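Local coordinates for DNA/pantothenate metabolism flavoprotein (Streptomyces sparsogenes DSM 40356, PDB 7CFU) that binds flavin mononucleotide and, as an FMN-dependent cysteine decarboxylase, probably carries out oxidative decarboxylation of cysteine in a biosynthetic pathway, at residues 68-71 with 77-80; 90-95 with 128-133; 99-104 with 192-197. All blocks are in the same frame, centred on the assembly; numbering follows the deposited sequence.

From the N terminus, contact 1 comes first: after five intervening residues the chain returns to helix segment 68-71 at 77-80, closing a short loop beside strand 52-57. Contact 2 opens only afterwards, so the two are in series, although V79 CG1 lies 4.2 Å from L95 CD1. Contacts 2 and 3 cross along the chain: 90-95 is followed by 99-104, then 128-133, then 192-197. They also meet in space, with C133 SG 3.5 Å from L102 N. Contact 2 closes a loop of 32 intervening residues and joins helices 91-98 and 123-130 beside the flavin, whereas contact 3 closes one of 87 and lays helix 187-199 against central strand 101-107.

Contact 1: 68-71 with 77-80; sequences RMIE and APVT
E71 and A77 bring the two backbones to within 4.3 Å, CA to CA, where the chain, having left helix 67-74, turns back past E71. Residues 68-71 keep helical angles, while A77 and P78 are extended (psi 131° and 148°), and no hydrogen bond spans the gap. The E71 chain, extended with CG anti to the backbone N (chi1 167°), runs beside A77, so that its carboxylate carbon CD lies 3.6 Å from A77 CB. Nearer the backbone, E71 CB touches P78 CD at 3.8 Å, and the proline ring continues to I70, whose CG2 meets P78 CG at 4.1 Å. R68 NE is 3.4 Å from E71 OE1, well off the guanidinium plane, which makes a purely electrostatic bridge. The other oxygen, OE2, accepts a hydrogen bond from G87 N of a third subunit. Replacing E71 by alanine would probably leave R68 without this nearby charge, the G87 amide of the other subunit without its acceptor and the A77 methyl less covered. I70 and P78 both pack on T55 and M57, and V79 makes backbone hydrogen bonds to the same two residues, tying helix and loop to strand 52-57 of the parallel sheet.

Contact 2: 90-95 with 128-133; sequences AAHVAL and VLAAEC. With FMN (flavin mononucleotide), chain B.
H92, whose backbone carbonyl meets A130, has its ring turned toward the start of its helix: CG sits between the backbone N and the carbonyl carbon (chi1 63°), and chi2 of -54° then puts the imidazole beside the flavin. The A130 methyl points toward segment 90-95. Its closest approach is to that carbonyl, A130 CB to H92 O at 3.4 Å, which the ring torsions do not place; H92 CD2 is 4.4 Å from the same methyl, which comes at the ring obliquely. The V93 backbone completes this small patch, with its CA 4.3 Å from A130 CB. Each face of the imidazole has a neighbour near its rim. FMN C1' lies 3.6 Å above one, and V93 CG2 occupies the opposite face. The CE1 corner reaches the isoalloxazine, 3.4 Å from FMN N10, with the two planes inclined by roughly 30°, and W82 meets the H92 ring nearly at right angles. These features place the pair in the flavin pocket of a Rossmann-like flavoprotein fold, where the start of helix 91-98 faces the cofactor. A90, at the N-cap position, accepts the A94 amide through its carbonyl and sets its methyl CB 3.6 Å from FMN C8, on the same side of the flavin as H92 CE1. The pocket is shared between chains: the same FMN is hydrogen-bonded to A120 O here and to G30, S31 and T58 of a fourth subunit. Helix 123-130 finishes beside that interface, since A131 leaves helical angles and the carbonyls of L129 and A131 both accept hydrogen bonds from K148 NZ of the fourth subunit.

Contact 3: 99-104 with 192-197; sequences ADVLVI and STALIQ
V101 meets the flat peptide group joining A194 to L195. V101 CG2 stands over one face of that peptide, displaced to its oxygen end: it is 3.3 Å from A194 O and 3.7 Å from A194 C. The approach is therefore a methyl resting on a carbonyl, with no hydrogen bond across the segments. With CG1 anti to the backbone N (chi1 171°), the valine spreads its two branches along the helix. V101 CG1 lies 3.8 Å from A194 CB, while V101 CG2 also reaches L195 CD2 at 3.9 Å. The leucine starts alongside, but its end bends in to the strand. The CB atoms of V101 and V103 both point toward the helix, and that of L102 points away; V101 alone touches segment 192-197, whereas V103 packs on I191, earlier in the same helix. This is the helix-on-sheet packing of a Rossmann-like alpha/beta fold, with C-terminal helix 187-199 lying against 101-107, the middle strand of the five-stranded parallel sheet. A194 also reaches V136 of strand 135-139; separately, V101 lies against L24 of strand 23-28. At the strand's beginning, backbone hydrogen bonds link V101 to R23 and L25, and D100 OD2 forms a salt bridge with R23 NE.

Contact 1: 68-71 with 77-80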
loop_
_atom_site.group_PDB
_atom_site.type_symbol
_atom_site.label_atom_id
_atom_site.label_comp_id
_atom_site.label_asym_id
_atom_site.label_seq_id
_atom_site.Cartn_x
_atom_site.Cartn_y
_atom_site.Cartn_z
ATOM N N ARG A 68 -17.357 4.991 14.046
ATOM C CA ARG A 68 -17.495 3.860 14.957
ATOM C C ARG A 68 -18.198 4.236 16.252
ATOM O O ARG A 68 -18.935 3.417 16.808
ATOM C CB ARG A 68 -16.140 3.190 15.174
ATOM C CG ARG A 68 -15.807 2.433 13.895
ATOM C CD ARG A 68 -16.787 1.284 13.774
ATOM N NE ARG A 68 -16.527 0.305 14.812
ATOM C CZ ARG A 68 -15.644 -0.667 14.662
ATOM N NH1 ARG A 68 -14.998 -0.788 13.509
ATOM N NH2 ARG A 68 -15.416 -1.519 15.646
ATOM N N MET A 69 -18.010 5.453 16.742
ATOM C CA MET A 69 -18.685 5.832 17.976
ATOM C C MET A 69 -20.171 6.097 17.742
ATOM O O MET A 69 -21.005 5.763 18.600
ATOM C CB MET A 69 -17.977 7.013 18.618
ATOM C CG MET A 69 -18.528 7.312 19.967
ATOM S SD MET A 69 -18.399 5.874 21.026
ATOM C CE MET A 69 -16.853 6.225 21.836
ATOM N N ILE A 70 -20.529 6.702 16.602
ATOM C CA ILE A 70 -21.944 6.783 16.251
ATOM C C ILE A 70 -22.560 5.394 16.299
ATOM O O ILE A 70 -23.658 5.204 16.833
ATOM C CB ILE A 70 -22.142 7.434 14.867
ATOM C CG1 ILE A 70 -21.887 8.940 14.932
ATOM C CG2 ILE A 70 -23.542 7.134 14.328
ATOM C CD1 ILE A 70 -22.517 9.696 13.777
ATOM N N GLU A 71 -21.844 4.396 15.769
ATOM C CA GLU A 71 -22.341 3.024 15.788
ATOM C C GLU A 71 -22.571 2.525 17.204
ATOM O O GLU A 71 -23.609 1.917 17.496
ATOM C CB GLU A 71 -21.358 2.093 15.078
ATOM C CG GLU A 71 -21.658 0.615 15.325
ATOM C CD GLU A 71 -20.826 -0.313 14.462
ATOM O OE1 GLU A 71 -19.802 0.144 13.916
ATOM O OE2 GLU A 71 -21.190 -1.505 14.338
ATOM N N ALA A 77 -24.323 0.464 12.789
ATOM C CA ALA A 77 -23.250 1.082 12.044
ATOM C C ALA A 77 -23.877 2.074 11.074
ATOM O O ALA A 77 -24.861 1.736 10.405
ATOM C CB ALA A 77 -22.432 0.036 11.289
ATOM N N PRO A 78 -23.396 3.309 11.012
ATOM C CA PRO A 78 -23.905 4.226 9.987
ATOM C C PRO A 78 -23.521 3.746 8.596
ATOM O O PRO A 78 -22.480 3.121 8.391
ATOM C CB PRO A 78 -23.231 5.562 10.329
ATOM C CG PRO A 78 -22.004 5.183 11.097
ATOM C CD PRO A 78 -22.364 3.931 11.859
ATOM N N VAL A 79 -24.389 4.020 7.638
ATOM C CA VAL A 79 -24.107 3.743 6.237
ATOM C C VAL A 79 -23.425 4.961 5.624
ATOM O O VAL A 79 -23.934 6.083 5.730
ATOM C CB VAL A 79 -25.404 3.403 5.483
ATOM C CG1 VAL A 79 -25.148 3.299 3.985
ATOM C CG2 VAL A 79 -26.010 2.115 6.039
ATOM N N THR A 80 -22.275 4.751 4.980
ATOM C CA THR A 80 -21.648 5.837 4.230
ATOM C C THR A 80 -21.378 5.444 2.787
ATOM O O THR A 80 -21.650 6.215 1.865
ATOM C CB THR A 80 -20.339 6.294 4.885
ATOM O OG1 THR A 80 -20.602 6.749 6.211
ATOM C CG2 THR A 80 -19.722 7.439 4.086
#

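Contact 2: 90-95 with 128-133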
loop_
_atom_site.group_PDB
_atom_site.type_symbol
_atom_site.label_atom_id
_atom_site.label_comp_id
_atom_site.label_asym_id
_atom_site.label_seq_id
_atom_site.Cartn_x
_atom_site.Cartn_y
_atom_site.Cartn_z
ATOM N N ALA A 90 -29.972 -2.006 -3.274
ATOM C CA ALA A 90 -29.031 -0.892 -3.220
ATOM C C ALA A 90 -29.351 -0.018 -2.019
ATOM O O ALA A 90 -30.508 0.055 -1.592
ATOM C CB ALA A 90 -29.086 -0.074 -4.508
ATOM N N ALA A 91 -28.329 0.640 -1.469
ATOM C CA ALA A 91 -28.478 1.302 -0.176
ATOM C C ALA A 91 -29.599 2.334 -0.194
ATOM O O ALA A 91 -30.420 2.383 0.728
ATOM C CB ALA A 91 -27.156 1.950 0.242
ATOM N N HIS A 92 -29.678 3.142 -1.249
ATOM C CA HIS A 92 -30.642 4.236 -1.237
ATOM C C HIS A 92 -32.077 3.719 -1.329
ATOM O O HIS A 92 -32.982 4.281 -0.700
ATOM C CB HIS A 92 -30.327 5.215 -2.366
ATOM C CG HIS A 92 -30.452 4.616 -3.734
ATOM N ND1 HIS A 92 -29.795 3.463 -4.104
ATOM C CD2 HIS A 92 -31.164 5.008 -4.815
ATOM C CE1 HIS A 92 -30.089 3.176 -5.360
ATOM N NE2 HIS A 92 -30.920 4.098 -5.814
ATOM N N VAL A 93 -32.305 2.650 -2.096
ATOM C CA VAL A 93 -33.648 2.075 -2.197
ATOM C C VAL A 93 -34.056 1.427 -0.877
ATOM O O VAL A 93 -35.168 1.643 -0.375
ATOM C CB VAL A 93 -33.716 1.068 -3.359
ATOM C CG1 VAL A 93 -35.062 0.359 -3.379
ATOM C CG2 VAL A 93 -33.437 1.763 -4.698
ATOM N N ALA A 94 -33.161 0.631 -0.286
ATOM C CA ALA A 94 -33.500 -0.052 0.958
ATOM C C ALA A 94 -33.742 0.948 2.081
ATOM O O ALA A 94 -34.726 0.841 2.820
ATOM C CB ALA A 94 -32.407 -1.058 1.337
ATOM N N LEU A 95 -32.850 1.932 2.233
ATOM C CA LEU A 95 -33.048 2.922 3.289
ATOM C C LEU A 95 -34.242 3.824 2.988
ATOM O O LEU A 95 -35.002 4.176 3.895
ATOM C CB LEU A 95 -31.780 3.747 3.484
ATOM C CG LEU A 95 -30.601 2.962 4.041
ATOM C CD1 LEU A 95 -29.326 3.773 3.908
ATOM C CD2 LEU A 95 -30.857 2.601 5.493
ATOM N N VAL A 128 -32.392 10.547 -0.341
ATOM C CA VAL A 128 -33.411 11.597 -0.374
ATOM C C VAL A 128 -34.364 11.373 -1.544
ATOM O O VAL A 128 -35.593 11.419 -1.387
ATOM C CB VAL A 128 -32.746 12.985 -0.459
ATOM C CG1 VAL A 128 -33.787 14.074 -0.757
ATOM C CG2 VAL A 128 -31.970 13.306 0.812
ATOM N N LEU A 129 -33.814 11.078 -2.725
ATOM C CA LEU A 129 -34.665 10.871 -3.896
ATOM C C LEU A 129 -35.550 9.646 -3.739
ATOM O O LEU A 129 -36.670 9.620 -4.262
ATOM C CB LEU A 129 -33.818 10.738 -5.163
ATOM C CG LEU A 129 -33.067 11.975 -5.635
ATOM C CD1 LEU A 129 -32.359 11.694 -6.952
ATOM C CD2 LEU A 129 -34.036 13.136 -5.776
ATOM N N ALA A 130 -35.069 8.619 -3.037
ATOM C CA ALA A 130 -35.838 7.395 -2.904
ATOM C C ALA A 130 -36.800 7.428 -1.729
ATOM O O ALA A 130 -37.728 6.620 -1.691
ATOM C CB ALA A 130 -34.901 6.193 -2.781
ATOM N N ALA A 131 -36.610 8.338 -0.777
ATOM C CA ALA A 131 -37.469 8.389 0.397
ATOM C C ALA A 131 -38.800 9.048 0.064
ATOM O O ALA A 131 -38.867 9.985 -0.736
ATOM C CB ALA A 131 -36.781 9.150 1.535
ATOM N N GLU A 132 -39.872 8.534 0.673
ATOM C CA GLU A 132 -41.220 9.087 0.512
ATOM C C GLU A 132 -41.862 9.140 1.898
ATOM O O GLU A 132 -42.718 8.325 2.242
ATOM C CB GLU A 132 -42.052 8.259 -0.463
ATOM C CG GLU A 132 -41.743 8.569 -1.902
ATOM C CD GLU A 132 -42.610 7.797 -2.875
ATOM O OE1 GLU A 132 -42.916 6.612 -2.608
ATOM O OE2 GLU A 132 -42.971 8.383 -3.918
ATOM N N CYS A 133 -41.465 10.123 2.694
ATOM C CA CYS A 133 -41.902 10.195 4.078
ATOM C C CYS A 133 -41.734 11.631 4.559
ATOM O O CYS A 133 -41.054 12.427 3.903
ATOM C CB CYS A 133 -41.096 9.223 4.951
ATOM S SG CYS A 133 -39.334 9.610 5.003
HETATM N N1 FMN B . -29.500 5.697 -9.251
HETATM C C2 FMN B . -30.403 6.022 -10.238
HETATM O O2 FMN B . -30.732 7.199 -10.392
HETATM N N3 FMN B . -30.932 5.026 -11.048
HETATM C C4 FMN B . -30.568 3.698 -10.869
HETATM O O4 FMN B . -31.051 2.809 -11.585
HETATM C C4A FMN B . -29.653 3.371 -9.875
HETATM N N5 FMN B . -29.269 2.055 -9.685
HETATM C C5A FMN B . -28.355 1.739 -8.704
HETATM C C6 FMN B . -27.970 0.416 -8.525
HETATM C C7 FMN B . -27.051 0.090 -7.533
HETATM C C7M FMN B . -26.635 -1.345 -7.332
HETATM C C8 FMN B . -26.510 1.086 -6.725
HETATM C C8M FMN B . -25.522 0.704 -5.660
HETATM C C9 FMN B . -26.899 2.421 -6.901
HETATM C C9A FMN B . -27.821 2.746 -7.899
HETATM N N10 FMN B . -28.221 4.063 -8.092
HETATM C C10 FMN B . -29.124 4.378 -9.071
HETATM C "C1'" FMN B . -27.661 5.172 -7.253
HETATM C "C2'" FMN B . -26.518 5.793 -8.044
HETATM O "O2'" FMN B . -25.521 4.804 -8.276
HETATM C "C3'" FMN B . -25.968 6.992 -7.268
HETATM O "O3'" FMN B . -26.904 8.049 -7.280
HETATM C "C4'" FMN B . -24.632 7.461 -7.834
HETATM O "O4'" FMN B . -24.136 8.537 -7.059
HETATM C "C5'" FMN B . -24.765 7.915 -9.276
HETATM O "O5'" FMN B . -23.446 8.079 -9.746
HETATM P P FMN B . -23.149 8.558 -11.247
HETATM O O1P FMN B . -21.883 9.401 -11.268
HETATM O O2P FMN B . -22.983 7.318 -12.101
HETATM O O3P FMN B . -24.330 9.356 -11.758
#

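Contact 3: 99-104 with 192-197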
loop_
_atom_site.group_PDB
_atom_site.type_symbol
_atom_site.label_atom_id
_atom_site.label_comp_id
_atom_site.label_asym_id
_atom_site.label_seq_id
_atom_site.Cartn_x
_atom_site.Cartn_y
_atom_site.Cartn_z
ATOM N N ALA A 99 -37.589 4.075 5.692
ATOM C CA ALA A 99 -37.773 5.244 6.542
ATOM C C ALA A 99 -39.249 5.609 6.657
ATOM O O ALA A 99 -39.971 5.647 5.657
ATOM C CB ALA A 99 -36.979 6.427 5.987
ATOM N N ASP A 100 -39.708 5.829 7.890
ATOM C CA ASP A 100 -41.011 6.446 8.115
ATOM C C ASP A 100 -40.885 7.949 8.286
ATOM O O ASP A 100 -41.811 8.688 7.940
ATOM C CB ASP A 100 -41.697 5.841 9.348
ATOM C CG ASP A 100 -41.971 4.353 9.198
ATOM O OD1 ASP A 100 -42.387 3.911 8.097
ATOM O OD2 ASP A 100 -41.755 3.624 10.188
ATOM N N VAL A 101 -39.760 8.396 8.841
ATOM C CA VAL A 101 -39.385 9.801 8.927
ATOM C C VAL A 101 -37.930 9.914 8.490
ATOM O O VAL A 101 -37.120 9.024 8.774
ATOM C CB VAL A 101 -39.567 10.356 10.361
ATOM C CG1 VAL A 101 -38.976 11.760 10.486
ATOM C CG2 VAL A 101 -41.029 10.361 10.760
ATOM N N LEU A 102 -37.604 10.987 7.768
ATOM C CA LEU A 102 -36.235 11.291 7.367
ATOM C C LEU A 102 -35.824 12.604 8.017
ATOM O O LEU A 102 -36.484 13.633 7.819
ATOM C CB LEU A 102 -36.105 11.379 5.841
ATOM C CG LEU A 102 -34.758 11.857 5.270
ATOM C CD1 LEU A 102 -33.603 10.966 5.710
ATOM C CD2 LEU A 102 -34.802 11.963 3.742
ATOM N N VAL A 103 -34.738 12.574 8.780
ATOM C CA VAL A 103 -34.198 13.766 9.421
ATOM C C VAL A 103 -32.761 13.952 8.957
ATOM O O VAL A 103 -31.936 13.040 9.092
ATOM C CB VAL A 103 -34.258 13.663 10.956
ATOM C CG1 VAL A 103 -33.483 14.811 11.591
ATOM C CG2 VAL A 103 -35.708 13.642 11.436
ATOM N N ILE A 104 -32.459 15.136 8.439
ATOM C CA ILE A 104 -31.104 15.526 8.082
ATOM C C ILE A 104 -30.639 16.517 9.140
ATOM O O ILE A 104 -31.097 17.668 9.171
ATOM C CB ILE A 104 -31.044 16.136 6.677
ATOM C CG1 ILE A 104 -31.874 15.309 5.697
ATOM C CG2 ILE A 104 -29.606 16.240 6.200
ATOM C CD1 ILE A 104 -31.355 13.914 5.505
ATOM N N SER A 192 -40.812 16.126 16.311
ATOM C CA SER A 192 -41.998 15.575 16.967
ATOM C C SER A 192 -43.191 15.571 16.019
ATOM O O SER A 192 -43.923 14.579 15.924
ATOM C CB SER A 192 -42.329 16.382 18.225
ATOM O OG SER A 192 -41.256 16.372 19.150
ATOM N N THR A 193 -43.398 16.681 15.308
ATOM C CA THR A 193 -44.468 16.759 14.318
ATOM C C THR A 193 -44.325 15.664 13.265
ATOM O O THR A 193 -45.301 14.987 12.912
ATOM C CB THR A 193 -44.456 18.144 13.665
ATOM O OG1 THR A 193 -44.635 19.146 14.672
ATOM C CG2 THR A 193 -45.544 18.264 12.616
ATOM N N ALA A 194 -43.102 15.476 12.755
ATOM C CA ALA A 194 -42.858 14.458 11.736
ATOM C C ALA A 194 -43.098 13.052 12.276
ATOM O O ALA A 194 -43.667 12.206 11.580
ATOM C CB ALA A 194 -41.431 14.589 11.199
ATOM N N LEU A 195 -42.646 12.773 13.504
ATOM C CA LEU A 195 -42.862 11.448 14.084
ATOM C C LEU A 195 -44.344 11.158 14.282
ATOM O O LEU A 195 -44.800 10.031 14.055
ATOM C CB LEU A 195 -42.103 11.325 15.406
ATOM C CG LEU A 195 -40.584 11.382 15.239
ATOM C CD1 LEU A 195 -39.884 11.544 16.567
ATOM C CD2 LEU A 195 -40.097 10.126 14.529
ATOM N N ILE A 196 -45.110 12.158 14.722
ATOM C CA ILE A 196 -46.544 11.966 14.924
ATOM C C ILE A 196 -47.255 11.836 13.587
ATOM O O ILE A 196 -48.124 10.972 13.409
ATOM C CB ILE A 196 -47.117 13.116 15.774
ATOM C CG1 ILE A 196 -46.703 12.924 17.232
ATOM C CG2 ILE A 196 -48.631 13.175 15.639
ATOM C CD1 ILE A 196 -46.544 14.194 17.993
ATOM N N GLN A 197 -46.887 12.686 12.625
ATOM C CA GLN A 197 -47.439 12.577 11.281
ATOM C C GLN A 197 -47.190 11.194 10.687
ATOM O O GLN A 197 -48.077 10.617 10.048
ATOM C CB GLN A 197 -46.839 13.679 10.408
ATOM C CG GLN A 197 -47.255 13.680 8.960
ATOM C CD GLN A 197 -46.569 14.789 8.179
ATOM O OE1 GLN A 197 -45.732 15.518 8.713
ATOM N NE2 GLN A 197 -46.895 14.895 6.902
#